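Local structure of protection of telomeres protein poz1 (Schizosaccharomyces pombe, 5WE0) at residues 16-19 with 23-26; 58-63 with 100-105; 222-227 with 233-238. The protein binds telomeric DNA and negatively regulates telomerase and telomere length. One frame throughout, in Å; residues are numbered along the deposited sequence.

How the contacts relate
Contact 2 lies at the middle of this all-helical chain, its centre about 3 Å from the centre of the chain, and packs helix 54-64 against helix 93-115. Contacts 1 and 3 lie farther out, about 15 and 17 Å from that centre. Each joins the last turns of a helix to the chain that returns after it, yet the residues that meet are mostly buried. Their chemistry differs: contact 1 is a ring pair, contact 2 a cation-pi pair beside aliphatic packing, contact 3 a set of lysine, leucine, glutamine and aromatic contacts. Helix 54-64 connects all three, since its Glu62 receives bonds from residues of contacts 1 and 3.

Contact 1 (16-19 with 23-26); sequences TFFI and HYDM
Phe18, in the last turn of helix 2-18, directs the edge of its ring at the face of Tyr24, in the segment that comes back past the helix end. No hydrogen bond joins 16-19 to 23-26, and the contact rests on these rings and on the last carbonyls of the helix. The returning segment starts with His23, whose CB points away from the helix and whose imidazole is held at both nitrogens, ND1 by Glu62 and NE2 by Ser217. Next comes Tyr24, fixed through its backbone N, which gives a hydrogen bond to Glu62 OE1. Its ring stands anti to that same N (chi1 171°), which carries it back over the helix end. Tyr24 CB comes within 3.6 Å of Phe18 O, and Tyr24 CD1 lies 3.5 Å from Phe17 O. Farther along the ring, Phe18 CD1 sits 3.6 Å above the plane, near the rim, with Tyr24 CE1 as its closest atom. Phe18 CE1 follows the same rim and reaches Tyr24 OH at 3.7 Å. The ring planes are 63° apart and the centroids 4.8 Å, a T-shaped pair whose long axes run at a slant to one another. Past Asp25, Met26 reaches Val34, which Phe18 also touches along with Met56 and Ala59, and the Phe18 ring meets an aromatic side chain of another protein's chain with planes about 20° apart. The arrangement is a helix end, left by the chain at Ile19, followed by a short reversal across which an edge-to-face aromatic pair joins the returning chain to the helix end, beside a protein-protein interface.

Contact 2 (58-63 with 100-105); sequences IAFIEY and LERLEN
Arg102 NH2 forms a salt bridge with an acidic side chain of another protein's chain, while the same guanidinium lies over the face of Phe60. This is helix-helix packing in the middle of an all-helical domain, consistent with the TRFH-like architecture of telomere proteins. The segments run closer to antiparallel than parallel, with a signed crossing angle of -134° and axes 9.6 Å apart at closest approach. Arg102 CZ is 4.5 Å from the centroid of the Phe60 ring and almost exactly above it, a cation-pi contact. Flat stacking is not what happens: the guanidinium plane stands at 67° to the ring and presents its edge, while Arg102 NE lies 3.3 Å above the ring plane, toward the rim. A bend at chi3 (-138°) of Arg102 turns its end over the ring. Since both residues are buried, the acid from the other chain probably balances the charge, and the pi face of Phe60 probably stabilises the cation further. An apolar side chain of the other protein also packs on Phe60. On the far side of helix 54-64, Glu62 OE2 forms a salt bridge with Lys224 NZ and a hydrogen bond with His23 ND1. Next to the cation-pi pair the contact is aliphatic. Ile61 CD1 lies 4.3 Å from Arg102 CB, and Leu103 crosses Ile61 at about a right angle, CD1 of Leu103 sitting 4.2 Å from CG1 of Ile61.

Contact 3 (222-227 with 233-238); sequences CTKLQL and YDFKQR
Lys224 is buried, and its aliphatic stem crosses Phe235 at about a right angle; no hydrogen bond joins its segment to 233-238. Its NZ forms a salt bridge with Glu62 and a hydrogen bond with Gln221 OE1. The motif is a helix whose chain doubles back after its end; the returning arm holds an Asx turn at Asp234 and runs to Gln237, the N-cap of the short last helix. Near the reversal, a disulfide joins Cys231 to Cys113. Lys224 CG packs 3.9 Å from Phe235 CD1. Farther along the same ring, Leu227 CD1 meets Phe235 CE2 at 3.6 Å, while Leu227 CB touches Tyr233 CD1 at 3.7 Å. Replacing Phe235 with an alanine would probably leave Lys224 CG and Leu227 CD1 without the ring they both rest against, and strip Ile54 and Ile58 of the same packing. In the Asx turn, Asp234 OD1 accepts from Lys236 N at 2.9 Å; Glu228 OE1 takes Phe235 N and Gln237 N. Gln237 bends at chi2 (-57°), bringing its amide back across the stem of Lys224. There Gln237 NE2, which also bonds Glu21 O, lies 3.7 Å from Lys224 CD and gives Phe235 O a hydrogen bond of 2.9 Å, nearly straight at 166°.

Contact 1 (16-19 with 23-26)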
ATOM      1  N   THR A  16      16.420 -10.479  -2.051  1.00 38.04           N
ATOM      2  CA  THR A  16      17.469 -10.284  -1.058  1.00 35.77           C
ATOM      3  C   THR A  16      17.652  -8.823  -0.708  1.00 40.66           C
ATOM      4  O   THR A  16      18.288  -8.519   0.307  1.00 46.58           O
ATOM      5  CB  THR A  16      18.797 -10.900  -1.528  1.00 42.73           C
ATOM      6  OG1 THR A  16      19.508  -9.968  -2.361  1.00 40.60           O
ATOM      7  CG2 THR A  16      18.559 -12.226  -2.277  1.00 31.94           C
ATOM      8  N   PHE A  17      17.173  -7.906  -1.548  1.00 38.83           N
ATOM      9  CA  PHE A  17      17.208  -6.506  -1.150  1.00 40.26           C
ATOM     10  C   PHE A  17      15.912  -6.084  -0.464  1.00 40.40           C
ATOM     11  O   PHE A  17      15.930  -5.204   0.409  1.00 43.00           O
ATOM     12  CB  PHE A  17      17.458  -5.588  -2.365  1.00 42.64           C
ATOM     13  CG  PHE A  17      18.889  -5.582  -2.851  1.00 40.25           C
ATOM     14  CD1 PHE A  17      19.328  -6.523  -3.765  1.00 38.45           C
ATOM     15  CD2 PHE A  17      19.799  -4.660  -2.362  1.00 44.55           C
ATOM     16  CE1 PHE A  17      20.651  -6.536  -4.212  1.00 40.00           C
ATOM     17  CE2 PHE A  17      21.128  -4.671  -2.798  1.00 46.14           C
ATOM     18  CZ  PHE A  17      21.548  -5.610  -3.727  1.00 38.76           C
ATOM     19  N   PHE A  18      14.789  -6.691  -0.832  1.00 35.07           N
ATOM     20  CA  PHE A  18      13.497  -6.150  -0.407  1.00 40.99           C
ATOM     21  C   PHE A  18      12.988  -6.742   0.902  1.00 37.19           C
ATOM     22  O   PHE A  18      12.421  -6.015   1.723  1.00 39.69           O
ATOM     23  CB  PHE A  18      12.441  -6.365  -1.503  1.00 35.35           C
ATOM     24  CG  PHE A  18      12.471  -5.315  -2.576  1.00 36.17           C
ATOM     25  CD1 PHE A  18      13.390  -4.265  -2.506  1.00 35.08           C
ATOM     26  CD2 PHE A  18      11.570  -5.357  -3.641  1.00 37.36           C
ATOM     27  CE1 PHE A  18      13.428  -3.278  -3.495  1.00 36.98           C
ATOM     28  CE2 PHE A  18      11.592  -4.366  -4.633  1.00 34.49           C
ATOM     29  CZ  PHE A  18      12.521  -3.326  -4.559  1.00 31.99           C
ATOM     30  N   ILE A  19      13.179  -8.040   1.118  1.00 37.23           N
ATOM     31  CA  ILE A  19      12.577  -8.707   2.267  1.00 39.11           C
ATOM     32  C   ILE A  19      13.333  -8.315   3.530  1.00 41.57           C
ATOM     33  O   ILE A  19      14.555  -8.473   3.620  1.00 43.14           O
ATOM     34  CB  ILE A  19      12.539 -10.227   2.058  1.00 39.48           C
ATOM     35  CG1 ILE A  19      11.616 -10.539   0.878  1.00 34.49           C
ATOM     36  CG2 ILE A  19      12.036 -10.920   3.302  1.00 39.08           C
ATOM     37  CD1 ILE A  19      11.357 -12.002   0.638  1.00 34.12           C
ATOM     38  N   HIS A  23      10.735  -2.965   8.161  1.00 32.44           N
ATOM     39  CA  HIS A  23      10.218  -2.415   6.914  1.00 37.16           C
ATOM     40  C   HIS A  23      11.344  -1.999   5.976  1.00 38.17           C
ATOM     41  O   HIS A  23      12.361  -1.441   6.405  1.00 39.84           O
ATOM     42  CB  HIS A  23       9.301  -1.224   7.193  1.00 29.30           C
ATOM     43  CG  HIS A  23       8.106  -1.568   8.017  1.00 28.04           C
ATOM     44  ND1 HIS A  23       7.240  -2.590   7.683  1.00 27.08           N
ATOM     45  CD2 HIS A  23       7.636  -1.036   9.172  1.00 31.44           C
ATOM     46  CE1 HIS A  23       6.277  -2.659   8.586  1.00 30.09           C
ATOM     47  NE2 HIS A  23       6.490  -1.727   9.500  1.00 29.85           N
ATOM     48  N   TYR A  24      11.140  -2.254   4.690  1.00 35.48           N
ATOM     49  CA  TYR A  24      12.102  -1.848   3.684  1.00 34.41           C
ATOM     50  C   TYR A  24      12.159  -0.323   3.551  1.00 40.32           C
ATOM     51  O   TYR A  24      11.168   0.391   3.748  1.00 38.21           O
ATOM     52  CB  TYR A  24      11.756  -2.488   2.339  1.00 34.23           C
ATOM     53  CG  TYR A  24      12.585  -1.940   1.208  1.00 42.67           C
ATOM     54  CD1 TYR A  24      13.873  -2.410   0.964  1.00 41.69           C
ATOM     55  CD2 TYR A  24      12.105  -0.901   0.421  1.00 38.45           C
ATOM     56  CE1 TYR A  24      14.651  -1.874  -0.067  1.00 42.93           C
ATOM     57  CE2 TYR A  24      12.868  -0.367  -0.600  1.00 41.90           C
ATOM     58  CZ  TYR A  24      14.133  -0.859  -0.844  1.00 42.94           C
ATOM     59  OH  TYR A  24      14.868  -0.298  -1.864  1.00 52.34           O
ATOM     60  N   ASP A  25      13.350   0.176   3.236  1.00 39.70           N
ATOM     61  CA  ASP A  25      13.524   1.561   2.815  1.00 44.67           C
ATOM     62  C   ASP A  25      14.681   1.601   1.825  1.00 47.55           C
ATOM     63  O   ASP A  25      15.638   0.836   1.955  1.00 46.58           O
ATOM     64  CB  ASP A  25      13.783   2.506   3.999  1.00 48.24           C
ATOM     65  CG  ASP A  25      13.925   3.986   3.568  1.00 58.02           C
ATOM     66  OD1 ASP A  25      13.289   4.430   2.571  1.00 51.67           O
ATOM     67  OD2 ASP A  25      14.694   4.710   4.240  1.00 63.62           O
ATOM     68  N   MET A  26      14.599   2.486   0.834  1.00 49.12           N
ATOM     69  CA  MET A  26      15.658   2.518  -0.162  1.00 55.29           C
ATOM     70  C   MET A  26      16.881   3.203   0.422  1.00 51.61           C
ATOM     71  O   MET A  26      16.789   4.312   0.947  1.00 55.58           O
ATOM     72  CB  MET A  26      15.236   3.225  -1.445  1.00 56.42           C
ATOM     73  CG  MET A  26      16.368   3.133  -2.475  1.00 61.21           C
ATOM     74  SD  MET A  26      15.883   2.277  -4.002  1.00 59.61           S
ATOM     75  CE  MET A  26      14.991   3.592  -4.815  1.00 52.53           C
TER

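Contact 2 (58-63 with 100-105)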
ATOM      1  N   ILE A  58       4.541  -5.747  -0.929  1.00 30.10           N
ATOM      2  CA  ILE A  58       4.809  -5.365   0.457  1.00 31.52           C
ATOM      3  C   ILE A  58       5.900  -4.314   0.511  1.00 25.61           C
ATOM      4  O   ILE A  58       5.803  -3.337   1.261  1.00 26.28           O
ATOM      5  CB  ILE A  58       5.174  -6.606   1.304  1.00 27.19           C
ATOM      6  CG1 ILE A  58       3.936  -7.464   1.554  1.00 26.59           C
ATOM      7  CG2 ILE A  58       5.820  -6.213   2.621  1.00 26.47           C
ATOM      8  CD1 ILE A  58       4.253  -8.803   2.191  1.00 27.75           C
ATOM      9  N   ALA A  59       6.975  -4.522  -0.256  1.00 28.46           N
ATOM     10  CA  ALA A  59       8.061  -3.552  -0.295  1.00 28.42           C
ATOM     11  C   ALA A  59       7.578  -2.223  -0.857  1.00 25.50           C
ATOM     12  O   ALA A  59       7.923  -1.158  -0.331  1.00 27.04           O
ATOM     13  CB  ALA A  59       9.220  -4.101  -1.132  1.00 31.36           C
ATOM     14  N   PHE A  60       6.729  -2.268  -1.886  1.00 27.72           N
ATOM     15  CA  PHE A  60       6.167  -1.032  -2.419  1.00 29.68           C
ATOM     16  C   PHE A  60       5.401  -0.282  -1.345  1.00 25.04           C
ATOM     17  O   PHE A  60       5.586   0.923  -1.164  1.00 23.86           O
ATOM     18  CB  PHE A  60       5.242  -1.295  -3.603  1.00 27.08           C
ATOM     19  CG  PHE A  60       4.538  -0.052  -4.039  1.00 32.76           C
ATOM     20  CD1 PHE A  60       5.208   0.908  -4.785  1.00 29.46           C
ATOM     21  CD2 PHE A  60       3.241   0.220  -3.607  1.00 29.89           C
ATOM     22  CE1 PHE A  60       4.573   2.082  -5.144  1.00 30.80           C
ATOM     23  CE2 PHE A  60       2.613   1.394  -3.956  1.00 29.20           C
ATOM     24  CZ  PHE A  60       3.277   2.326  -4.720  1.00 31.22           C
ATOM     25  N   ILE A  61       4.545  -0.987  -0.609  1.00 23.35           N
ATOM     26  CA  ILE A  61       3.747  -0.346   0.436  1.00 25.71           C
ATOM     27  C   ILE A  61       4.649   0.241   1.518  1.00 25.04           C
ATOM     28  O   ILE A  61       4.432   1.366   1.983  1.00 20.59           O
ATOM     29  CB  ILE A  61       2.737  -1.358   1.028  1.00 22.62           C
ATOM     30  CG1 ILE A  61       1.688  -1.724  -0.017  1.00 23.42           C
ATOM     31  CG2 ILE A  61       2.113  -0.814   2.314  1.00 22.63           C
ATOM     32  CD1 ILE A  61       0.924  -0.503  -0.584  1.00 23.46           C
ATOM     33  N   GLU A  62       5.664  -0.522   1.951  1.00 25.10           N
ATOM     34  CA  GLU A  62       6.596  -0.004   2.948  1.00 24.37           C
ATOM     35  C   GLU A  62       7.330   1.239   2.430  1.00 26.25           C
ATOM     36  O   GLU A  62       7.568   2.189   3.184  1.00 25.12           O
ATOM     37  CB  GLU A  62       7.590  -1.099   3.332  1.00 29.85           C
ATOM     38  CG  GLU A  62       6.928  -2.306   4.030  1.00 24.63           C
ATOM     39  CD  GLU A  62       7.911  -3.427   4.301  1.00 33.16           C
ATOM     40  OE1 GLU A  62       8.862  -3.589   3.492  1.00 30.53           O
ATOM     41  OE2 GLU A  62       7.727  -4.153   5.320  1.00 31.06           O
ATOM     42  N   TYR A  63       7.721   1.238   1.152  1.00 25.70           N
ATOM     43  CA  TYR A  63       8.454   2.370   0.587  1.00 27.42           C
ATOM     44  C   TYR A  63       7.523   3.560   0.371  1.00 27.20           C
ATOM     45  O   TYR A  63       7.786   4.665   0.853  1.00 24.13           O
ATOM     46  CB  TYR A  63       9.113   1.939  -0.732  1.00 30.26           C
ATOM     47  CG  TYR A  63       9.992   2.992  -1.415  1.00 31.85           C
ATOM     48  CD1 TYR A  63      10.954   3.701  -0.701  1.00 35.31           C
ATOM     49  CD2 TYR A  63       9.866   3.256  -2.779  1.00 29.83           C
ATOM     50  CE1 TYR A  63      11.753   4.659  -1.329  1.00 36.84           C
ATOM     51  CE2 TYR A  63      10.664   4.202  -3.408  1.00 31.30           C
ATOM     52  CZ  TYR A  63      11.602   4.892  -2.678  1.00 34.15           C
ATOM     53  OH  TYR A  63      12.388   5.820  -3.294  1.00 41.87           O
ATOM     54  N   LEU A 100      -3.399   1.290  -3.243  1.00 26.78           N
ATOM     55  CA  LEU A 100      -4.550   0.611  -2.642  1.00 26.03           C
ATOM     56  C   LEU A 100      -4.842  -0.704  -3.338  1.00 26.62           C
ATOM     57  O   LEU A 100      -5.269  -1.674  -2.701  1.00 24.18           O
ATOM     58  CB  LEU A 100      -5.790   1.495  -2.682  1.00 27.12           C
ATOM     59  CG  LEU A 100      -5.812   2.638  -1.663  1.00 27.27           C
ATOM     60  CD1 LEU A 100      -6.861   3.684  -2.061  1.00 26.94           C
ATOM     61  CD2 LEU A 100      -6.060   2.064  -0.278  1.00 23.42           C
ATOM     62  N   GLU A 101      -4.640  -0.745  -4.646  1.00 24.24           N
ATOM     63  CA  GLU A 101      -4.821  -1.995  -5.347  1.00 30.62           C
ATOM     64  C   GLU A 101      -3.774  -3.010  -4.905  1.00 28.96           C
ATOM     65  O   GLU A 101      -4.091  -4.185  -4.708  1.00 30.94           O
ATOM     66  CB  GLU A 101      -4.785  -1.744  -6.851  1.00 33.83           C
ATOM     67  CG  GLU A 101      -5.071  -2.975  -7.661  1.00 46.01           C
ATOM     68  CD  GLU A 101      -5.371  -2.662  -9.116  1.00 56.15           C
ATOM     69  OE1 GLU A 101      -5.437  -3.614  -9.936  1.00 63.56           O
ATOM     70  OE2 GLU A 101      -5.572  -1.467  -9.438  1.00 60.38           O
ATOM     71  N   ARG A 102      -2.553  -2.532  -4.687  1.00 27.19           N
ATOM     72  CA  ARG A 102      -1.468  -3.383  -4.225  1.00 28.91           C
ATOM     73  C   ARG A 102      -1.784  -3.901  -2.824  1.00 28.63           C
ATOM     74  O   ARG A 102      -1.602  -5.084  -2.537  1.00 30.83           O
ATOM     75  CB  ARG A 102      -0.145  -2.615  -4.219  1.00 27.56           C
ATOM     76  CG  ARG A 102       0.474  -2.437  -5.596  1.00 30.04           C
ATOM     77  CD  ARG A 102       1.851  -1.797  -5.505  1.00 31.69           C
ATOM     78  NE  ARG A 102       2.052  -0.783  -6.535  1.00 35.44           N
ATOM     79  CZ  ARG A 102       2.153  -1.046  -7.833  1.00 44.49           C
ATOM     80  NH1 ARG A 102       2.071  -2.296  -8.267  1.00 36.29           N
ATOM     81  NH2 ARG A 102       2.335  -0.059  -8.700  1.00 30.15           N
ATOM     82  N   LEU A 103      -2.261  -3.013  -1.952  1.00 26.49           N
ATOM     83  CA  LEU A 103      -2.609  -3.409  -0.595  1.00 25.81           C
ATOM     84  C   LEU A 103      -3.707  -4.463  -0.614  1.00 27.84           C
ATOM     85  O   LEU A 103      -3.696  -5.425   0.167  1.00 25.56           O
ATOM     86  CB  LEU A 103      -3.062  -2.195   0.195  1.00 22.81           C
ATOM     87  CG  LEU A 103      -3.104  -2.410   1.694  1.00 29.76           C
ATOM     88  CD1 LEU A 103      -1.700  -2.670   2.238  1.00 27.35           C
ATOM     89  CD2 LEU A 103      -3.755  -1.189   2.357  1.00 32.16           C
ATOM     90  N   GLU A 104      -4.659  -4.296  -1.511  1.00 26.24           N
ATOM     91  CA  GLU A 104      -5.727  -5.272  -1.650  1.00 31.19           C
ATOM     92  C   GLU A 104      -5.210  -6.619  -2.160  1.00 31.19           C
ATOM     93  O   GLU A 104      -5.675  -7.667  -1.697  1.00 32.50           O
ATOM     94  CB  GLU A 104      -6.800  -4.687  -2.562  1.00 30.00           C
ATOM     95  CG  GLU A 104      -8.013  -5.533  -2.764  1.00 35.26           C
ATOM     96  CD  GLU A 104      -9.051  -4.772  -3.555  1.00 42.93           C
ATOM     97  OE1 GLU A 104      -8.846  -4.611  -4.778  1.00 47.33           O
ATOM     98  OE2 GLU A 104     -10.065  -4.343  -2.950  1.00 47.21           O
ATOM     99  N   ASN A 105      -4.250  -6.622  -3.103  1.00 29.69           N
ATOM    100  CA  ASN A 105      -3.645  -7.890  -3.526  1.00 27.63           C
ATOM    101  C   ASN A 105      -2.983  -8.588  -2.345  1.00 29.28           C
ATOM    102  O   ASN A 105      -3.142  -9.798  -2.166  1.00 32.05           O
ATOM    103  CB  ASN A 105      -2.603  -7.677  -4.627  1.00 32.20           C
ATOM    104  CG  ASN A 105      -3.191  -7.109  -5.920  1.00 39.60           C
ATOM    105  OD1 ASN A 105      -4.403  -7.131  -6.139  1.00 40.76           O
ATOM    106  ND2 ASN A 105      -2.316  -6.554  -6.769  1.00 43.04           N
TER

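Contact 3 (222-227 with 233-238)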
ATOM      1  N   CYS A 222       1.931  -8.078  10.747  1.00 31.52           N
ATOM      2  CA  CYS A 222       0.986  -9.158  10.989  1.00 31.42           C
ATOM      3  C   CYS A 222       0.900 -10.079   9.783  1.00 28.29           C
ATOM      4  O   CYS A 222       1.012 -11.308   9.909  1.00 28.52           O
ATOM      5  CB  CYS A 222      -0.391  -8.567  11.302  1.00 32.62           C
ATOM      6  SG  CYS A 222      -1.667  -9.783  11.784  1.00 37.71           S
ATOM      7  N   THR A 223       0.770  -9.487   8.595  1.00 27.82           N
ATOM      8  CA  THR A 223       0.683 -10.264   7.363  1.00 26.91           C
ATOM      9  C   THR A 223       1.954 -11.072   7.125  1.00 31.52           C
ATOM     10  O   THR A 223       1.880 -12.263   6.810  1.00 29.98           O
ATOM     11  CB  THR A 223       0.431  -9.325   6.179  1.00 25.00           C
ATOM     12  OG1 THR A 223      -0.815  -8.649   6.362  1.00 27.23           O
ATOM     13  CG2 THR A 223       0.363 -10.092   4.883  1.00 24.51           C
ATOM     14  N   LYS A 224       3.129 -10.441   7.303  1.00 31.58           N
ATOM     15  CA  LYS A 224       4.410 -11.134   7.138  1.00 30.54           C
ATOM     16  C   LYS A 224       4.503 -12.336   8.058  1.00 32.67           C
ATOM     17  O   LYS A 224       4.939 -13.417   7.646  1.00 31.73           O
ATOM     18  CB  LYS A 224       5.581 -10.199   7.448  1.00 29.32           C
ATOM     19  CG  LYS A 224       5.985  -9.193   6.385  1.00 29.95           C
ATOM     20  CD  LYS A 224       7.300  -8.517   6.836  1.00 33.40           C
ATOM     21  CE  LYS A 224       7.620  -7.297   6.003  1.00 33.45           C
ATOM     22  NZ  LYS A 224       8.548  -6.362   6.688  1.00 34.76           N
ATOM     23  N   LEU A 225       4.132 -12.151   9.326  1.00 34.62           N
ATOM     24  CA  LEU A 225       4.192 -13.246  10.292  1.00 37.06           C
ATOM     25  C   LEU A 225       3.285 -14.405   9.875  1.00 33.92           C
ATOM     26  O   LEU A 225       3.743 -15.543   9.790  1.00 35.48           O
ATOM     27  CB  LEU A 225       3.836 -12.726  11.687  1.00 35.85           C
ATOM     28  CG  LEU A 225       3.913 -13.744  12.820  1.00 45.61           C
ATOM     29  CD1 LEU A 225       5.354 -14.109  12.980  1.00 49.21           C
ATOM     30  CD2 LEU A 225       3.392 -13.197  14.135  1.00 43.15           C
ATOM     31  N   GLN A 226       2.011 -14.129   9.552  1.00 33.27           N
ATOM     32  CA  GLN A 226       1.083 -15.201   9.163  1.00 34.85           C
ATOM     33  C   GLN A 226       1.580 -15.968   7.949  1.00 35.33           C
ATOM     34  O   GLN A 226       1.426 -17.194   7.867  1.00 37.40           O
ATOM     35  CB  GLN A 226      -0.314 -14.664   8.813  1.00 32.01           C
ATOM     36  CG  GLN A 226      -0.945 -13.807   9.839  1.00 38.12           C
ATOM     37  CD  GLN A 226      -2.294 -13.189   9.403  1.00 34.69           C
ATOM     38  OE1 GLN A 226      -2.999 -13.680   8.515  1.00 26.11           O
ATOM     39  NE2 GLN A 226      -2.616 -12.080  10.012  1.00 33.89           N
ATOM     40  N   LEU A 227       2.080 -15.255   6.951  1.00 32.22           N
ATOM     41  CA  LEU A 227       2.536 -15.922   5.738  1.00 35.78           C
ATOM     42  C   LEU A 227       3.705 -16.855   6.026  1.00 35.58           C
ATOM     43  O   LEU A 227       3.757 -17.965   5.496  1.00 40.56           O
ATOM     44  CB  LEU A 227       2.925 -14.877   4.695  1.00 33.43           C
ATOM     45  CG  LEU A 227       1.759 -14.058   4.132  1.00 34.21           C
ATOM     46  CD1 LEU A 227       2.299 -12.970   3.236  1.00 32.37           C
ATOM     47  CD2 LEU A 227       0.776 -14.927   3.350  1.00 31.21           C
ATOM     48  N   TYR A 233       6.248 -18.960   2.921  1.00 52.30           N
ATOM     49  CA  TYR A 233       7.010 -17.748   2.676  1.00 47.94           C
ATOM     50  C   TYR A 233       8.088 -17.618   3.742  1.00 46.27           C
ATOM     51  O   TYR A 233       7.937 -18.093   4.872  1.00 45.39           O
ATOM     52  CB  TYR A 233       6.090 -16.514   2.692  1.00 42.38           C
ATOM     53  CG  TYR A 233       4.949 -16.567   1.690  1.00 43.15           C
ATOM     54  CD1 TYR A 233       3.782 -17.274   1.973  1.00 40.33           C
ATOM     55  CD2 TYR A 233       5.020 -15.883   0.483  1.00 47.74           C
ATOM     56  CE1 TYR A 233       2.729 -17.308   1.073  1.00 42.05           C
ATOM     57  CE2 TYR A 233       3.966 -15.919  -0.433  1.00 43.33           C
ATOM     58  CZ  TYR A 233       2.824 -16.620  -0.127  1.00 45.93           C
ATOM     59  OH  TYR A 233       1.775 -16.649  -1.028  1.00 47.73           O
ATOM     60  N   ASP A 234       9.154 -16.906   3.393  1.00 43.55           N
ATOM     61  CA  ASP A 234      10.168 -16.498   4.355  1.00 45.11           C
ATOM     62  C   ASP A 234      10.219 -14.985   4.303  1.00 43.51           C
ATOM     63  O   ASP A 234      10.594 -14.408   3.276  1.00 41.05           O
ATOM     64  CB  ASP A 234      11.522 -17.145   4.047  1.00 46.76           C
ATOM     65  CG  ASP A 234      12.630 -16.711   4.999  1.00 50.23           C
ATOM     66  OD1 ASP A 234      12.379 -15.977   5.986  1.00 48.21           O
ATOM     67  OD2 ASP A 234      13.768 -17.191   4.794  1.00 66.23           O
ATOM     68  N   PHE A 235       9.808 -14.354   5.397  1.00 42.88           N
ATOM     69  CA  PHE A 235       9.817 -12.908   5.546  1.00 30.85           C
ATOM     70  C   PHE A 235      10.715 -12.506   6.697  1.00 38.49           C
ATOM     71  O   PHE A 235      10.485 -11.484   7.350  1.00 34.49           O
ATOM     72  CB  PHE A 235       8.401 -12.365   5.741  1.00 33.56           C
ATOM     73  CG  PHE A 235       7.634 -12.207   4.448  1.00 33.55           C
ATOM     74  CD1 PHE A 235       7.898 -11.131   3.597  1.00 29.66           C
ATOM     75  CD2 PHE A 235       6.641 -13.112   4.093  1.00 30.51           C
ATOM     76  CE1 PHE A 235       7.218 -10.982   2.416  1.00 30.32           C
ATOM     77  CE2 PHE A 235       5.927 -12.972   2.895  1.00 30.75           C
ATOM     78  CZ  PHE A 235       6.222 -11.919   2.050  1.00 36.00           C
ATOM     79  N   LYS A 236      11.707 -13.353   6.979  1.00 43.41           N
ATOM     80  CA  LYS A 236      12.719 -13.097   7.998  1.00 40.97           C
ATOM     81  C   LYS A 236      12.068 -12.784   9.341  1.00 44.38           C
ATOM     82  O   LYS A 236      12.544 -11.951  10.114  1.00 47.91           O
ATOM     83  CB  LYS A 236      13.672 -11.981   7.549  1.00 42.50           C
ATOM     84  CG  LYS A 236      14.476 -12.380   6.315  1.00 44.34           C
ATOM     85  CD  LYS A 236      15.146 -11.217   5.587  1.00 47.87           C
ATOM     86  CE  LYS A 236      15.941 -11.763   4.370  1.00 58.80           C
ATOM     87  NZ  LYS A 236      16.644 -10.722   3.540  1.00 58.29           N
ATOM     88  N   GLN A 237      10.978 -13.493   9.631  1.00 44.52           N
ATOM     89  CA  GLN A 237      10.238 -13.322  10.872  1.00 53.36           C
ATOM     90  C   GLN A 237      10.635 -14.350  11.926  1.00 61.02           C
ATOM     91  O   GLN A 237       9.947 -14.459  12.945  1.00 57.98           O
ATOM     92  CB  GLN A 237       8.722 -13.414  10.621  1.00 48.25           C
ATOM     93  CG  GLN A 237       8.134 -12.341   9.745  1.00 41.21           C
ATOM     94  CD  GLN A 237       8.403 -10.959  10.304  1.00 42.71           C
ATOM     95  OE1 GLN A 237       7.910 -10.591  11.370  1.00 46.33           O
ATOM     96  NE2 GLN A 237       9.207 -10.190   9.592  1.00 43.61           N
ATOM     97  N   ARG A 238      11.734 -15.085  11.708  1.00 59.66           N
ATOM     98  CA  ARG A 238      12.115 -16.170  12.615  1.00 68.97           C
ATOM     99  C   ARG A 238      12.285 -15.678  14.052  1.00 74.50           C
ATOM    100  O   ARG A 238      11.787 -16.306  14.993  1.00 75.99           O
ATOM    101  CB  ARG A 238      13.388 -16.863  12.107  1.00 74.54           C
ATOM    102  CG  ARG A 238      14.661 -16.010  12.111  1.00 83.69           C
ATOM    103  CD  ARG A 238      15.925 -16.866  12.185  1.00 95.68           C
ATOM    104  NE  ARG A 238      17.042 -16.155  12.812  1.00101.35           N
ATOM    105  CZ  ARG A 238      17.207 -16.001  14.126  1.00 99.84           C
ATOM    106  NH1 ARG A 238      16.315 -16.489  14.980  1.00 93.95           N
ATOM    107  NH2 ARG A 238      18.264 -15.339  14.589  1.00102.33           N
TER